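Local coordinates for kelch-like protein 7 (Homo sapiens, PDB 3II7), which acts as a substrate-specific adapter of a BTB-CUL3-RBX1 E3 ubiquitin ligase that ubiquitinates proteins for degradation, here as its kelch-repeat domain, at residues D93-Y105 / C141-Y153. Sequence-based numbering, arbitrary orientation. Where two conformers were deposited one is given.
Sequences DSLAACAAEGKIY and CSHGMVEANGLIY
Met145 lies against strand 96-100 of the neighbouring blade, where its CB, CG and CE each meet a different neighbour. CB rests against the methyl of Ala96, 3.7 Å from its CB, and CG against the thiol of Cys98. The unbranched chain is extended as far as SD and then bends (chi3 61°), which sets CE close over the backbone, 3.5 Å from Ala97 CA and as near to Ala96 O; flexible methionine suits so narrow a seam. Small residues face it: the CB of Ala96 also lies over the face of the His143 imidazole, 3.7 Å from its centroid, while the ring's NE2 is hydrogen-bonded to Ser107 OG. Cys98 SG touches both Met145 CG and, at 3.6 Å, Ile152 CG2. With CG1 anti to the carbonyl carbon (chi1 -62°), Ile152 extends CD1 over one face of the Tyr105 ring, 3.2 Å from CD2, a CH-pi contact that uses the tyrosine's broad flat surface. Ile152 CD1 would probably lose its aromatic platform, and a gap would open beside Phe120, if Tyr105 were replaced by an alanine. At one end Ser142 N donates an almost straight bond (176°) to Ser94 O; at the other, a water joins Glu101 OE2 to Gly150 O. The two strands run nearly parallel, as the innermost strands of successive four-stranded blades packed side by side round the axis of a six-bladed kelch beta-propeller.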
ATOM      1  N   ASP A  93       6.232  -1.899 -12.521  1.00  7.75           N
ATOM      2  CA  ASP A  93       5.402  -0.821 -12.007  1.00  7.93           C
ATOM      3  C   ASP A  93       4.126  -1.405 -11.386  1.00  4.14           C
ATOM      4  O   ASP A  93       3.670  -2.460 -11.791  1.00  5.41           O
ATOM      5  CB  ASP A  93       4.971   0.103 -13.161  1.00  6.68           C
ATOM      6  CG  ASP A  93       6.106   1.016 -13.671  1.00  9.64           C
ATOM      7  OD1 ASP A  93       7.246   0.887 -13.228  1.00  9.54           O
ATOM      8  OD2 ASP A  93       5.825   1.888 -14.527  1.00 17.64           O
ATOM      9  N   SER A  94       3.551  -0.660 -10.462  1.00  4.62           N
ATOM     10  CA  SER A  94       2.218  -0.979  -9.871  1.00  3.84           C
ATOM     11  C   SER A  94       2.233  -2.320  -9.118  1.00  3.30           C
ATOM     12  O   SER A  94       1.210  -2.997  -8.990  1.00  4.74           O
ATOM     13  CB  SER A  94       1.123  -0.919 -10.959  1.00  5.61           C
ATOM     14  OG  SER A  94       1.121   0.386 -11.584  1.00  9.19           O
ATOM     15  N   LEU A  95       3.413  -2.687  -8.640  1.00  4.55           N
ATOM     16  CA  LEU A  95       3.591  -3.841  -7.742  1.00  7.22           C
ATOM     17  C   LEU A  95       3.146  -3.439  -6.331  1.00  8.00           C
ATOM     18  O   LEU A  95       2.970  -2.257  -6.044  1.00  6.57           O
ATOM     19  CB  LEU A  95       5.053  -4.290  -7.750  1.00  4.36           C
ATOM     20  CG  LEU A  95       6.099  -3.465  -6.987  1.00  4.67           C
ATOM     21  CD1 LEU A  95       7.457  -4.128  -7.169  1.00  5.84           C
ATOM     22  CD2 LEU A  95       6.130  -2.004  -7.409  1.00  7.99           C
ATOM     23  N   ALA A  96       2.939  -4.428  -5.475  1.00  8.34           N
ATOM     24  CA  ALA A  96       2.623  -4.207  -4.091  1.00  6.28           C
ATOM     25  C   ALA A  96       3.743  -4.812  -3.255  1.00  5.13           C
ATOM     26  O   ALA A  96       4.485  -5.680  -3.718  1.00  5.10           O
ATOM     27  CB  ALA A  96       1.281  -4.834  -3.735  1.00  5.06           C
ATOM     28  N   ALA A  97       3.878  -4.330  -2.031  1.00  5.23           N
ATOM     29  CA  ALA A  97       4.916  -4.812  -1.126  1.00  5.67           C
ATOM     30  C   ALA A  97       4.463  -4.816   0.305  1.00  4.84           C
ATOM     31  O   ALA A  97       3.655  -3.959   0.713  1.00  8.18           O
ATOM     32  CB  ALA A  97       6.219  -3.975  -1.286  1.00  6.63           C
ATOM     33  N   CYS A  98       5.016  -5.746   1.092  1.00  4.42           N
ATOM     34  CA  CYS A  98       4.811  -5.792   2.518  1.00  2.63           C
ATOM     35  C   CYS A  98       5.980  -6.535   3.167  1.00  5.84           C
ATOM     36  O   CYS A  98       6.821  -7.082   2.464  1.00  8.07           O
ATOM     37  CB  CYS A  98       3.444  -6.381   2.875  1.00  4.90           C
ATOM     38  SG  CYS A  98       3.327  -8.138   2.664  1.00  9.40           S
ATOM     39  N   ALA A  99       6.033  -6.561   4.502  1.00  4.61           N
ATOM     40  CA  ALA A  99       7.112  -7.254   5.198  1.00  5.74           C
ATOM     41  C   ALA A  99       6.556  -8.254   6.179  1.00  8.05           C
ATOM     42  O   ALA A  99       5.528  -7.999   6.842  1.00  7.62           O
ATOM     43  CB  ALA A  99       7.978  -6.252   5.940  1.00  5.33           C
ATOM     44  N   ALA A 100       7.223  -9.396   6.271  1.00  6.41           N
ATOM     45  CA  ALA A 100       6.898 -10.400   7.271  1.00 10.50           C
ATOM     46  C   ALA A 100       8.171 -11.096   7.726  1.00 11.77           C
ATOM     47  O   ALA A 100       8.908 -11.642   6.888  1.00  9.06           O
ATOM     48  CB  ALA A 100       5.896 -11.438   6.698  1.00 12.92           C
ATOM     49  N   GLU A 101       8.418 -11.065   9.039  1.00 12.26           N
ATOM     50  CA  GLU A 101       9.528 -11.825   9.672  1.00 13.30           C
ATOM     51  C   GLU A 101      10.893 -11.635   8.971  1.00 16.42           C
ATOM     52  O   GLU A 101      11.595 -12.601   8.661  1.00 16.31           O
ATOM     53  CB  GLU A 101       9.154 -13.304   9.780  1.00 19.27           C
ATOM     54  CG  GLU A 101       7.804 -13.518  10.523  1.00 17.22           C
ATOM     55  CD  GLU A 101       7.490 -14.987  10.836  1.00 40.50           C
ATOM     56  OE1 GLU A 101       8.434 -15.745  11.143  1.00 30.16           O
ATOM     57  OE2 GLU A 101       6.290 -15.372  10.785  1.00 32.06           O
ATOM     58  N   GLY A 102      11.237 -10.382   8.699  1.00 11.03           N
ATOM     59  CA  GLY A 102      12.565 -10.037   8.153  1.00 11.40           C
ATOM     60  C   GLY A 102      12.703 -10.134   6.649  1.00  8.97           C
ATOM     61  O   GLY A 102      13.773  -9.822   6.101  1.00 12.32           O
ATOM     62  N   LYS A 103      11.630 -10.530   5.962  1.00  8.39           N
ATOM     63  CA  LYS A 103      11.619 -10.550   4.516  1.00  9.73           C
ATOM     64  C   LYS A 103      10.685  -9.465   3.945  1.00  8.14           C
ATOM     65  O   LYS A 103       9.594  -9.212   4.486  1.00  8.31           O
ATOM     66  CB  LYS A 103      11.187 -11.908   3.994  1.00  9.09           C
ATOM     67  CG  LYS A 103      12.253 -12.998   4.176  1.00 20.72           C
ATOM     68  CD  LYS A 103      12.114 -13.731   5.477  1.00 37.96           C
ATOM     69  CE  LYS A 103      12.923 -15.031   5.467  1.00 41.11           C
ATOM     70  NZ  LYS A 103      12.730 -15.785   6.728  1.00 53.43           N
ATOM     71  N   ILE A 104      11.128  -8.838   2.866  1.00  6.17           N
ATOM     72  CA  ILE A 104      10.312  -7.892   2.111  1.00  8.35           C
ATOM     73  C   ILE A 104       9.758  -8.600   0.891  1.00 10.20           C
ATOM     74  O   ILE A 104      10.520  -9.008   0.019  1.00 15.96           O
ATOM     75  CB  ILE A 104      11.150  -6.688   1.616  1.00 10.10           C
ATOM     76  CG1 ILE A 104      11.903  -6.007   2.771  1.00 16.54           C
ATOM     77  CG2 ILE A 104      10.276  -5.721   0.873  1.00 13.78           C
ATOM     78  CD1 ILE A 104      11.096  -5.645   3.922  1.00 15.89           C
ATOM     79  N   TYR A 105       8.440  -8.706   0.812  1.00  4.71           N
ATOM     80  CA  TYR A 105       7.768  -9.352  -0.301  1.00  5.64           C
ATOM     81  C   TYR A 105       7.260  -8.332  -1.307  1.00  7.98           C
ATOM     82  O   TYR A 105       6.802  -7.243  -0.937  1.00  7.56           O
ATOM     83  CB  TYR A 105       6.602 -10.221   0.190  1.00  5.99           C
ATOM     84  CG  TYR A 105       7.017 -11.373   1.074  1.00  7.84           C
ATOM     85  CD1 TYR A 105       7.213 -12.640   0.551  1.00  4.87           C
ATOM     86  CD2 TYR A 105       7.193 -11.195   2.445  1.00 11.45           C
ATOM     87  CE1 TYR A 105       7.592 -13.698   1.347  1.00  7.89           C
ATOM     88  CE2 TYR A 105       7.576 -12.274   3.266  1.00  9.52           C
ATOM     89  CZ  TYR A 105       7.769 -13.517   2.691  1.00  9.36           C
ATOM     90  OH  TYR A 105       8.140 -14.579   3.482  1.00 10.25           O
ATOM     91  N   CYS A 141      -2.039  -5.985 -11.054  1.00  6.44           N
ATOM     92  CA  CYS A 141      -1.388  -4.669 -10.858  0.50  3.91           C
ATOM     93  C   CYS A 141      -2.303  -3.806  -9.996  1.00  4.20           C
ATOM     94  O   CYS A 141      -3.519  -3.937 -10.095  1.00  5.99           O
ATOM     95  CB  CYS A 141      -1.239  -3.934 -12.197  0.50  4.88           C
ATOM     96  SG  CYS A 141      -0.038  -4.582 -13.314  0.50 15.51           S
ATOM     97  N   SER A 142      -1.730  -2.874  -9.235  1.00  4.90           N
ATOM     98  CA  SER A 142      -2.501  -1.862  -8.513  1.00  3.99           C
ATOM     99  C   SER A 142      -3.378  -2.479  -7.457  1.00  2.54           C
ATOM    100  O   SER A 142      -4.379  -1.913  -7.075  1.00  5.42           O
ATOM    101  CB  SER A 142      -3.345  -1.023  -9.484  1.00  4.95           C
ATOM    102  OG  SER A 142      -2.530  -0.416 -10.473  1.00  7.51           O
ATOM    103  N   HIS A 143      -2.974  -3.654  -7.019  1.00  3.64           N
ATOM    104  CA  HIS A 143      -3.602  -4.364  -5.932  1.00  3.64           C
ATOM    105  C   HIS A 143      -3.054  -3.924  -4.588  1.00  4.49           C
ATOM    106  O   HIS A 143      -2.003  -3.309  -4.490  1.00  6.58           O
ATOM    107  CB  HIS A 143      -3.347  -5.881  -6.082  1.00  4.74           C
ATOM    108  CG  HIS A 143      -1.891  -6.239  -6.209  1.00  3.70           C
ATOM    109  ND1 HIS A 143      -1.114  -5.782  -7.253  1.00  3.43           N
ATOM    110  CD2 HIS A 143      -1.077  -7.006  -5.436  1.00  3.56           C
ATOM    111  CE1 HIS A 143       0.123  -6.225  -7.098  1.00  4.67           C
ATOM    112  NE2 HIS A 143       0.165  -7.001  -6.028  1.00  3.42           N
ATOM    113  N   GLY A 144      -3.776  -4.267  -3.541  1.00  4.15           N
ATOM    114  CA  GLY A 144      -3.237  -4.145  -2.166  1.00  6.94           C
ATOM    115  C   GLY A 144      -2.588  -5.413  -1.676  1.00  6.17           C
ATOM    116  O   GLY A 144      -2.980  -6.540  -2.075  1.00  5.88           O
ATOM    117  N   MET A 145      -1.575  -5.263  -0.807  1.00  6.07           N
ATOM    118  CA  MET A 145      -0.961  -6.398  -0.137  1.00  5.62           C
ATOM    119  C   MET A 145      -0.639  -6.023   1.276  1.00  6.54           C
ATOM    120  O   MET A 145      -0.036  -4.941   1.515  1.00  9.10           O
ATOM    121  CB  MET A 145       0.309  -6.874  -0.842  1.00  5.41           C
ATOM    122  CG  MET A 145       0.829  -8.238  -0.313  1.00  8.64           C
ATOM    123  SD  MET A 145       2.060  -9.132  -1.361  1.00 10.95           S
ATOM    124  CE  MET A 145       3.333  -7.872  -1.314  1.00  8.72           C
ATOM    125  N   VAL A 146      -1.048  -6.864   2.224  1.00  2.78           N
ATOM    126  CA  VAL A 146      -0.826  -6.572   3.644  1.00  2.25           C
ATOM    127  C   VAL A 146      -0.457  -7.823   4.412  1.00  5.85           C
ATOM    128  O   VAL A 146      -0.925  -8.917   4.106  1.00  5.16           O
ATOM    129  CB  VAL A 146      -2.089  -5.896   4.265  1.00  5.35           C
ATOM    130  CG1 VAL A 146      -3.253  -6.851   4.290  1.00  6.89           C
ATOM    131  CG2 VAL A 146      -1.805  -5.340   5.652  1.00  7.19           C
ATOM    132  N   GLU A 147       0.402  -7.654   5.389  1.00  5.16           N
ATOM    133  CA  GLU A 147       0.700  -8.722   6.343  1.00  2.57           C
ATOM    134  C   GLU A 147      -0.293  -8.712   7.520  1.00  2.09           C
ATOM    135  O   GLU A 147      -0.681  -7.626   8.056  1.00  6.91           O
ATOM    136  CB  GLU A 147       2.118  -8.580   6.844  1.00  7.80           C
ATOM    137  CG  GLU A 147       2.565  -9.696   7.778  1.00  8.40           C
ATOM    138  CD  GLU A 147       2.243  -9.453   9.283  1.00  4.80           C
ATOM    139  OE1 GLU A 147       1.986  -8.299   9.726  1.00 10.45           O
ATOM    140  OE2 GLU A 147       2.301 -10.428  10.023  1.00 13.14           O
ATOM    141  N   ALA A 148      -0.730  -9.896   7.911  1.00  2.18           N
ATOM    142  CA  ALA A 148      -1.623 -10.060   9.036  1.00  4.70           C
ATOM    143  C   ALA A 148      -1.345 -11.382   9.737  1.00  3.13           C
ATOM    144  O   ALA A 148      -1.530 -12.446   9.156  1.00  5.03           O
ATOM    145  CB  ALA A 148      -3.112  -9.987   8.569  1.00  6.38           C
ATOM    146  N   ASN A 149      -0.876 -11.317  10.985  1.00  8.41           N
ATOM    147  CA  ASN A 149      -0.564 -12.533  11.776  1.00  8.24           C
ATOM    148  C   ASN A 149       0.394 -13.509  11.068  1.00  8.55           C
ATOM    149  O   ASN A 149       0.226 -14.731  11.153  1.00 13.27           O
ATOM    150  CB  ASN A 149      -1.853 -13.311  12.155  1.00 14.32           C
ATOM    151  CG  ASN A 149      -2.884 -12.466  12.866  1.00 22.21           C
ATOM    152  OD1 ASN A 149      -2.587 -11.797  13.842  1.00 19.44           O
ATOM    153  ND2 ASN A 149      -4.129 -12.532  12.392  1.00 28.45           N
ATOM    154  N   GLY A 150       1.375 -12.986  10.344  1.00  6.58           N
ATOM    155  CA  GLY A 150       2.343 -13.834   9.659  1.00  9.39           C
ATOM    156  C   GLY A 150       1.974 -14.261   8.240  1.00  6.12           C
ATOM    157  O   GLY A 150       2.806 -14.828   7.556  1.00  5.91           O
ATOM    158  N   LEU A 151       0.732 -13.990   7.813  1.00  2.35           N
ATOM    159  CA  LEU A 151       0.249 -14.338   6.473  1.00  2.68           C
ATOM    160  C   LEU A 151       0.224 -13.084   5.629  1.00  3.96           C
ATOM    161  O   LEU A 151       0.124 -11.970   6.147  1.00  4.74           O
ATOM    162  CB  LEU A 151      -1.157 -14.950   6.545  1.00  3.62           C
ATOM    163  CG  LEU A 151      -1.308 -16.223   7.398  1.00  5.41           C
ATOM    164  CD1 LEU A 151      -2.715 -16.864   7.305  1.00  6.44           C
ATOM    165  CD2 LEU A 151      -0.249 -17.238   7.009  1.00  5.47           C
ATOM    166  N   ILE A 152       0.311 -13.270   4.327  1.00  3.71           N
ATOM    167  CA  ILE A 152       0.378 -12.172   3.388  1.00  2.49           C
ATOM    168  C   ILE A 152      -0.841 -12.232   2.493  1.00  2.25           C
ATOM    169  O   ILE A 152      -1.019 -13.183   1.734  1.00  4.83           O
ATOM    170  CB  ILE A 152       1.647 -12.267   2.565  1.00  5.11           C
ATOM    171  CG1 ILE A 152       2.861 -12.164   3.514  1.00  9.59           C
ATOM    172  CG2 ILE A 152       1.699 -11.165   1.446  1.00  4.09           C
ATOM    173  CD1 ILE A 152       4.151 -12.191   2.860  1.00 19.22           C
ATOM    174  N   TYR A 153      -1.661 -11.195   2.575  1.00  3.37           N
ATOM    175  CA  TYR A 153      -2.938 -11.128   1.862  1.00  2.00           C
ATOM    176  C   TYR A 153      -2.827 -10.170   0.698  1.00  4.99           C
ATOM    177  O   TYR A 153      -2.295  -9.053   0.831  1.00  5.70           O
ATOM    178  CB  TYR A 153      -4.046 -10.640   2.764  1.00  2.39           C
ATOM    179  CG  TYR A 153      -4.385 -11.566   3.884  1.00  4.66           C
ATOM    180  CD1 TYR A 153      -5.467 -12.440   3.804  1.00  5.83           C
ATOM    181  CD2 TYR A 153      -3.609 -11.605   5.023  1.00  4.74           C
ATOM    182  CE1 TYR A 153      -5.754 -13.315   4.834  1.00  2.00           C
ATOM    183  CE2 TYR A 153      -3.903 -12.483   6.075  1.00  2.38           C
ATOM    184  CZ  TYR A 153      -4.990 -13.340   5.965  1.00  4.14           C
ATOM    185  OH  TYR A 153      -5.298 -14.206   6.986  1.00  6.32           O
TER
HETATM  186  O   HOH W   1      -0.125  -2.200  -6.151  1.00 13.18           O
HETATM  187  O   HOH W   2      -1.424   1.805  -9.740  1.00 31.64           O
HETATM  188  O   HOH W   3       5.397 -14.738   8.340  1.00 20.88           O